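Local coordinates for beta-L-arabinobiosidase (PDB 5MQR), which is a multidomain glycosidase from a gut bacterium that probably cleaves glycosidic bonds in plant pectin, perhaps as a sialidase or beta-L-arabinobiosidase, at residues 160-172 with 182-194. Sequence-based numbering, arbitrary orientation.
Sequences SGRLITMGNYGVA and GNGIGRVVREIKK
Thr-165 and Arg-190 face each other as a hydrogen-bonded pair near the middle of two antiparallel strands, 163-170 and 186-192, the inner two of a four-stranded blade in the N-terminal beta propeller. Each backbone N reaches the other residue's O over 3.0 Å. Where strand 186-192 begins, the ladder breaks into a classic beta bulge: Ile-185 and Gly-186 both sit across from Tyr-169, whose O takes Ile-185 N at 2.9 Å and, weakly, Gly-186 N. Gly-186 is extended so fully (phi 164°) that any CB would jam against the preceding carbonyl.

On one face Ile-164 CG2 rests on Val-189 CB, and helix 226-236 lies over both. On the other, Tyr-169 turns its ring edge to Val-188 CG1, 3.8 Å from CE2, while its OH bonds to Pro-124 O; Phe-123 of strand 120-123 packs on both side chains.

Arg-162, taken from CB outward, keeps to one oxygen for most of its length: CB starts 3.5 Å from Glu-191 OE2, and CG and CD then run past that same oxygen, the chain straight from CG to NE (chi2 171°). NE and CZ go by less closely. At the tip NH1 meets Glu-191 OE1 at 2.6 Å, a salt bridge at the guanidinium edge whose hydrogen bond is bent and weak, the two planes being 51° apart. NH1 also bridges to Asp-225, and an alanine here would probably leave both carboxylates without their shared cation and Glu-191 freer to swing. Opposite charge alone does not hold Glu-191: a water accepts from Leu-163 N, gives one proton to Ile-192 O and the other to Glu-191 OE2, 2.7 Å from the water oxygen.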
ATOM      1  N   SER A 160       4.504 -36.325 -13.849  1.00 36.32           N
ATOM      2  CA  SER A 160       4.600 -37.246 -12.711  1.00 36.60           C
ATOM      3  C   SER A 160       5.440 -36.713 -11.508  1.00 35.80           C
ATOM      4  O   SER A 160       5.797 -37.490 -10.622  1.00 37.15           O
ATOM      5  CB  SER A 160       5.175 -38.579 -13.207  1.00 37.02           C
ATOM      6  OG  SER A 160       6.503 -38.406 -13.664  1.00 37.18           O
ATOM      7  N   GLY A 161       5.778 -35.425 -11.492  1.00 34.26           N
ATOM      8  CA  GLY A 161       6.522 -34.809 -10.403  1.00 33.37           C
ATOM      9  C   GLY A 161       8.019 -35.081 -10.317  1.00 33.38           C
ATOM     10  O   GLY A 161       8.605 -34.830  -9.270  1.00 32.97           O
ATOM     11  N   ARG A 162       8.638 -35.583 -11.391  1.00 33.56           N
ATOM     12  CA  ARG A 162      10.103 -35.732 -11.471  1.00 33.69           C
ATOM     13  C   ARG A 162      10.829 -34.443 -11.893  1.00 32.40           C
ATOM     14  O   ARG A 162      10.280 -33.596 -12.630  1.00 31.57           O
ATOM     15  CB  ARG A 162      10.469 -36.879 -12.406  1.00 35.64           C
ATOM     16  CG  ARG A 162      10.013 -38.241 -11.877  1.00 37.81           C
ATOM     17  CD  ARG A 162      10.195 -39.305 -12.938  1.00 39.69           C
ATOM     18  NE  ARG A 162      10.040 -40.667 -12.420  1.00 41.46           N
ATOM     19  CZ  ARG A 162      10.972 -41.626 -12.437  1.00 42.66           C
ATOM     20  NH1 ARG A 162      12.191 -41.437 -12.934  1.00 42.49           N
ATOM     21  NH2 ARG A 162      10.672 -42.824 -11.953  1.00 44.69           N
ATOM     22  N   LEU A 163      12.054 -34.277 -11.398  1.00 30.77           N
ATOM     23  CA  LEU A 163      12.828 -33.086 -11.700  1.00 29.44           C
ATOM     24  C   LEU A 163      13.885 -33.471 -12.694  1.00 28.94           C
ATOM     25  O   LEU A 163      14.707 -34.305 -12.392  1.00 29.04           O
ATOM     26  CB  LEU A 163      13.469 -32.483 -10.445  1.00 28.91           C
ATOM     27  CG  LEU A 163      14.310 -31.205 -10.665  1.00 28.40           C
ATOM     28  CD1 LEU A 163      13.531 -30.080 -11.334  1.00 27.99           C
ATOM     29  CD2 LEU A 163      14.853 -30.701  -9.339  1.00 28.25           C
ATOM     30  N   ILE A 164      13.855 -32.863 -13.879  1.00 28.29           N
ATOM     31  CA  ILE A 164      14.899 -33.056 -14.886  1.00 28.23           C
ATOM     32  C   ILE A 164      15.725 -31.773 -14.966  1.00 27.46           C
ATOM     33  O   ILE A 164      15.166 -30.663 -14.977  1.00 26.84           O
ATOM     34  CB  ILE A 164      14.317 -33.399 -16.279  1.00 28.64           C
ATOM     35  CG1 ILE A 164      13.255 -34.511 -16.195  1.00 29.24           C
ATOM     36  CG2 ILE A 164      15.420 -33.811 -17.254  1.00 29.07           C
ATOM     37  CD1 ILE A 164      13.705 -35.814 -15.593  1.00 29.78           C
ATOM     38  N   THR A 165      17.046 -31.916 -14.989  1.00 27.26           N
ATOM     39  CA  THR A 165      17.926 -30.779 -15.258  1.00 26.86           C
ATOM     40  C   THR A 165      18.619 -31.031 -16.593  1.00 27.37           C
ATOM     41  O   THR A 165      18.803 -32.181 -16.991  1.00 27.26           O
ATOM     42  CB  THR A 165      18.906 -30.490 -14.099  1.00 26.39           C
ATOM     43  OG1 THR A 165      19.605 -29.258 -14.335  1.00 25.36           O
ATOM     44  CG2 THR A 165      19.897 -31.631 -13.910  1.00 26.96           C
HETATM   45  N   MSE A 166      18.949 -29.953 -17.310  1.00 27.72           N
HETATM   46  CA  MSE A 166      19.468 -30.082 -18.681  1.00 28.84           C
HETATM   47  C   MSE A 166      20.511 -29.042 -18.973  1.00 28.58           C
HETATM   48  O   MSE A 166      20.535 -27.962 -18.376  1.00 27.82           O
HETATM   49  CB  MSE A 166      18.365 -30.018 -19.749  1.00 29.78           C
HETATM   50  CG  MSE A 166      17.510 -28.750 -19.647  1.00 30.30           C
HETATM   51 SE   MSE A 166      15.945 -28.772 -20.869  1.00 32.43          SE
HETATM   52  CE  MSE A 166      14.532 -28.791 -19.509  1.00 31.53           C
ATOM     53  N   GLY A 167      21.401 -29.393 -19.889  1.00 29.01           N
ATOM     54  CA  GLY A 167      22.382 -28.472 -20.387  1.00 28.98           C
ATOM     55  C   GLY A 167      22.838 -28.872 -21.761  1.00 29.96           C
ATOM     56  O   GLY A 167      22.434 -29.918 -22.278  1.00 30.82           O
ATOM     57  N   ASN A 168      23.680 -28.042 -22.356  1.00 30.11           N
ATOM     58  CA  ASN A 168      24.074 -28.228 -23.743  1.00 30.83           C
ATOM     59  C   ASN A 168      25.574 -28.019 -23.935  1.00 30.50           C
ATOM     60  O   ASN A 168      26.170 -27.162 -23.291  1.00 29.93           O
ATOM     61  CB  ASN A 168      23.266 -27.252 -24.581  1.00 31.64           C
ATOM     62  CG  ASN A 168      23.690 -27.232 -26.025  1.00 33.13           C
ATOM     63  OD1 ASN A 168      23.178 -27.999 -26.831  1.00 35.25           O
ATOM     64  ND2 ASN A 168      24.619 -26.338 -26.366  1.00 33.52           N
ATOM     65  N   TYR A 169      26.167 -28.802 -24.833  1.00 31.20           N
ATOM     66  CA  TYR A 169      27.584 -28.694 -25.190  1.00 31.22           C
ATOM     67  C   TYR A 169      27.776 -28.141 -26.608  1.00 32.02           C
ATOM     68  O   TYR A 169      27.284 -28.724 -27.567  1.00 32.49           O
ATOM     69  CB  TYR A 169      28.220 -30.063 -25.116  1.00 31.50           C
ATOM     70  CG  TYR A 169      28.261 -30.678 -23.737  1.00 30.68           C
ATOM     71  CD1 TYR A 169      29.186 -30.249 -22.801  1.00 30.08           C
ATOM     72  CD2 TYR A 169      27.408 -31.728 -23.386  1.00 30.61           C
ATOM     73  CE1 TYR A 169      29.260 -30.825 -21.543  1.00 29.74           C
ATOM     74  CE2 TYR A 169      27.465 -32.304 -22.125  1.00 30.49           C
ATOM     75  CZ  TYR A 169      28.401 -31.848 -21.209  1.00 29.83           C
ATOM     76  OH  TYR A 169      28.495 -32.412 -19.974  1.00 29.26           O
ATOM     77  N   GLY A 170      28.482 -27.008 -26.711  1.00 32.63           N
ATOM     78  CA  GLY A 170      28.919 -26.406 -27.981  1.00 33.35           C
ATOM     79  C   GLY A 170      30.434 -26.496 -28.133  1.00 34.37           C
ATOM     80  O   GLY A 170      31.108 -27.024 -27.259  1.00 34.04           O
ATOM     81  N   VAL A 171      30.970 -25.987 -29.245  1.00 35.49           N
ATOM     82  CA  VAL A 171      32.410 -26.061 -29.525  1.00 36.51           C
ATOM     83  C   VAL A 171      32.988 -24.683 -29.802  1.00 37.54           C
ATOM     84  O   VAL A 171      32.513 -23.986 -30.688  1.00 38.37           O
ATOM     85  CB  VAL A 171      32.733 -26.965 -30.734  1.00 37.21           C
ATOM     86  CG1 VAL A 171      34.249 -27.065 -30.957  1.00 36.88           C
ATOM     87  CG2 VAL A 171      32.134 -28.360 -30.544  1.00 37.37           C
ATOM     88  N   ALA A 172      34.003 -24.299 -29.028  1.00 38.25           N
ATOM     89  CA  ALA A 172      34.825 -23.124 -29.319  1.00 39.43           C
ATOM     90  C   ALA A 172      36.216 -23.614 -29.675  1.00 41.11           C
ATOM     91  O   ALA A 172      36.898 -24.235 -28.851  1.00 41.72           O
ATOM     92  CB  ALA A 172      34.887 -22.204 -28.117  1.00 39.14           C
ATOM     93  N   GLY A 182      25.015 -23.423 -33.844  1.00 40.48           N
ATOM     94  CA  GLY A 182      24.226 -24.507 -34.403  1.00 40.27           C
ATOM     95  C   GLY A 182      25.090 -25.608 -34.989  1.00 39.96           C
ATOM     96  O   GLY A 182      24.576 -26.463 -35.718  1.00 40.29           O
ATOM     97  N   ASN A 183      26.391 -25.594 -34.675  1.00 38.95           N
ATOM     98  CA  ASN A 183      27.309 -26.667 -35.064  1.00 39.23           C
ATOM     99  C   ASN A 183      27.879 -27.333 -33.807  1.00 38.15           C
ATOM    100  O   ASN A 183      28.929 -27.978 -33.883  1.00 37.33           O
ATOM    101  CB  ASN A 183      28.464 -26.142 -35.935  1.00 40.24           C
ATOM    102  CG  ASN A 183      27.996 -25.265 -37.092  1.00 40.68           C
ATOM    103  OD1 ASN A 183      28.401 -24.115 -37.217  1.00 41.10           O
ATOM    104  ND2 ASN A 183      27.154 -25.802 -37.932  1.00 41.03           N
ATOM    105  N   GLY A 184      27.179 -27.190 -32.668  1.00 36.54           N
ATOM    106  CA  GLY A 184      27.598 -27.808 -31.411  1.00 35.96           C
ATOM    107  C   GLY A 184      27.412 -29.320 -31.394  1.00 36.22           C
ATOM    108  O   GLY A 184      27.314 -29.968 -32.438  1.00 36.44           O
ATOM    109  N   ILE A 185      27.409 -29.889 -30.195  1.00 35.83           N
ATOM    110  CA  ILE A 185      27.373 -31.338 -30.030  1.00 35.70           C
ATOM    111  C   ILE A 185      25.949 -31.770 -29.737  1.00 34.84           C
ATOM    112  O   ILE A 185      25.373 -32.562 -30.477  1.00 34.86           O
ATOM    113  CB  ILE A 185      28.308 -31.777 -28.903  1.00 35.93           C
ATOM    114  CG1 ILE A 185      29.751 -31.476 -29.293  1.00 36.39           C
ATOM    115  CG2 ILE A 185      28.159 -33.268 -28.622  1.00 36.45           C
ATOM    116  CD1 ILE A 185      30.702 -31.453 -28.122  1.00 36.30           C
ATOM    117  N   GLY A 186      25.390 -31.258 -28.650  1.00 33.69           N
ATOM    118  CA  GLY A 186      24.024 -31.604 -28.292  1.00 33.55           C
ATOM    119  C   GLY A 186      23.627 -31.272 -26.871  1.00 32.64           C
ATOM    120  O   GLY A 186      24.426 -30.764 -26.081  1.00 31.75           O
ATOM    121  N   ARG A 187      22.385 -31.610 -26.551  1.00 32.47           N
ATOM    122  CA  ARG A 187      21.817 -31.291 -25.278  1.00 32.04           C
ATOM    123  C   ARG A 187      21.645 -32.542 -24.435  1.00 32.02           C
ATOM    124  O   ARG A 187      21.231 -33.580 -24.933  1.00 32.22           O
ATOM    125  CB  ARG A 187      20.483 -30.607 -25.478  1.00 32.34           C
ATOM    126  CG  ARG A 187      20.109 -29.763 -24.275  1.00 32.27           C
ATOM    127  CD  ARG A 187      18.855 -29.004 -24.538  1.00 32.34           C
ATOM    128  NE  ARG A 187      19.053 -28.032 -25.607  1.00 32.39           N
ATOM    129  CZ  ARG A 187      19.389 -26.750 -25.448  1.00 32.06           C
ATOM    130  NH1 ARG A 187      19.587 -26.206 -24.235  1.00 31.75           N
ATOM    131  NH2 ARG A 187      19.509 -25.988 -26.537  1.00 31.98           N
ATOM    132  N   VAL A 188      21.975 -32.417 -23.153  1.00 31.32           N
ATOM    133  CA  VAL A 188      21.940 -33.532 -22.220  1.00 31.43           C
ATOM    134  C   VAL A 188      20.962 -33.236 -21.102  1.00 30.69           C
ATOM    135  O   VAL A 188      20.641 -32.086 -20.829  1.00 30.13           O
ATOM    136  CB  VAL A 188      23.319 -33.865 -21.598  1.00 31.44           C
ATOM    137  CG1 VAL A 188      24.275 -34.338 -22.675  1.00 32.15           C
ATOM    138  CG2 VAL A 188      23.910 -32.679 -20.832  1.00 30.84           C
ATOM    139  N   VAL A 189      20.520 -34.311 -20.468  1.00 30.84           N
ATOM    140  CA  VAL A 189      19.582 -34.279 -19.357  1.00 30.39           C
ATOM    141  C   VAL A 189      20.008 -35.313 -18.331  1.00 30.48           C
ATOM    142  O   VAL A 189      20.651 -36.310 -18.669  1.00 30.75           O
ATOM    143  CB  VAL A 189      18.139 -34.659 -19.773  1.00 30.57           C
ATOM    144  CG1 VAL A 189      17.488 -33.557 -20.581  1.00 30.42           C
ATOM    145  CG2 VAL A 189      18.093 -35.986 -20.532  1.00 31.49           C
ATOM    146  N   ARG A 190      19.603 -35.083 -17.090  1.00 30.17           N
ATOM    147  CA  ARG A 190      19.614 -36.122 -16.063  1.00 30.71           C
ATOM    148  C   ARG A 190      18.575 -35.831 -14.992  1.00 30.85           C
ATOM    149  O   ARG A 190      18.222 -34.681 -14.763  1.00 29.74           O
ATOM    150  CB  ARG A 190      21.006 -36.269 -15.447  1.00 30.42           C
ATOM    151  CG  ARG A 190      21.389 -35.213 -14.426  1.00 29.57           C
ATOM    152  CD  ARG A 190      22.895 -35.226 -14.168  1.00 29.65           C
ATOM    153  NE  ARG A 190      23.371 -36.560 -13.818  1.00 30.35           N
ATOM    154  CZ  ARG A 190      24.621 -36.859 -13.490  1.00 30.58           C
ATOM    155  NH1 ARG A 190      25.571 -35.931 -13.452  1.00 30.58           N
ATOM    156  NH2 ARG A 190      24.918 -38.104 -13.192  1.00 31.16           N
ATOM    157  N   GLU A 191      18.087 -36.884 -14.349  1.00 32.12           N
ATOM    158  CA  GLU A 191      17.090 -36.734 -13.322  1.00 32.58           C
ATOM    159  C   GLU A 191      17.764 -36.331 -12.024  1.00 32.53           C
ATOM    160  O   GLU A 191      18.839 -36.830 -11.702  1.00 32.16           O
ATOM    161  CB  GLU A 191      16.325 -38.034 -13.118  1.00 33.75           C
ATOM    162  CG  GLU A 191      15.207 -37.868 -12.084  1.00 34.33           C
ATOM    163  CD  GLU A 191      14.147 -38.941 -12.154  1.00 35.24           C
ATOM    164  OE1 GLU A 191      14.281 -39.878 -12.976  1.00 36.84           O
ATOM    165  OE2 GLU A 191      13.176 -38.845 -11.380  1.00 35.08           O
ATOM    166  N   ILE A 192      17.135 -35.415 -11.304  1.00 32.38           N
ATOM    167  CA  ILE A 192      17.466 -35.161  -9.915  1.00 33.54           C
ATOM    168  C   ILE A 192      16.436 -35.877  -9.010  1.00 34.89           C
ATOM    169  O   ILE A 192      15.228 -35.686  -9.141  1.00 33.88           O
ATOM    170  CB  ILE A 192      17.521 -33.658  -9.620  1.00 32.91           C
ATOM    171  CG1 ILE A 192      18.664 -33.002 -10.416  1.00 32.61           C
ATOM    172  CG2 ILE A 192      17.706 -33.417  -8.117  1.00 33.01           C
ATOM    173  CD1 ILE A 192      18.467 -31.513 -10.626  1.00 32.18           C
ATOM    174  N   LYS A 193      16.932 -36.702  -8.096  1.00 37.62           N
ATOM    175  CA  LYS A 193      16.067 -37.530  -7.235  1.00 40.78           C
ATOM    176  C   LYS A 193      15.813 -36.900  -5.871  1.00 41.30           C
ATOM    177  O   LYS A 193      16.534 -35.992  -5.457  1.00 39.63           O
ATOM    178  CB  LYS A 193      16.636 -38.947  -7.142  1.00 42.83           C
ATOM    179  CG  LYS A 193      16.259 -39.783  -8.366  1.00 45.22           C
ATOM    180  CD  LYS A 193      17.380 -40.690  -8.852  1.00 47.90           C
ATOM    181  CE  LYS A 193      16.815 -42.022  -9.356  1.00 50.74           C
ATOM    182  NZ  LYS A 193      17.885 -42.964  -9.797  1.00 52.10           N
ATOM    183  N   LYS A 194      14.753 -37.355  -5.203  1.00 44.97           N
ATOM    184  CA  LYS A 194      14.362 -36.788  -3.887  1.00 47.49           C
ATOM    185  C   LYS A 194      15.510 -36.824  -2.884  1.00 46.46           C
ATOM    186  O   LYS A 194      15.712 -35.867  -2.118  1.00 45.26           O
ATOM    187  CB  LYS A 194      13.133 -37.495  -3.288  1.00 51.12           C
ATOM    188  CG  LYS A 194      11.849 -36.681  -3.424  1.00 54.83           C
ATOM    189  CD  LYS A 194      10.595 -37.516  -3.145  1.00 57.88           C
ATOM    190  CE  LYS A 194       9.454 -37.227  -4.128  1.00 59.64           C
ATOM    191  NZ  LYS A 194       8.528 -38.413  -4.185  1.00 62.63           N
TER
HETATM  192  O   HOH W   1      12.864 -36.708  -9.755  1.00 27.61           O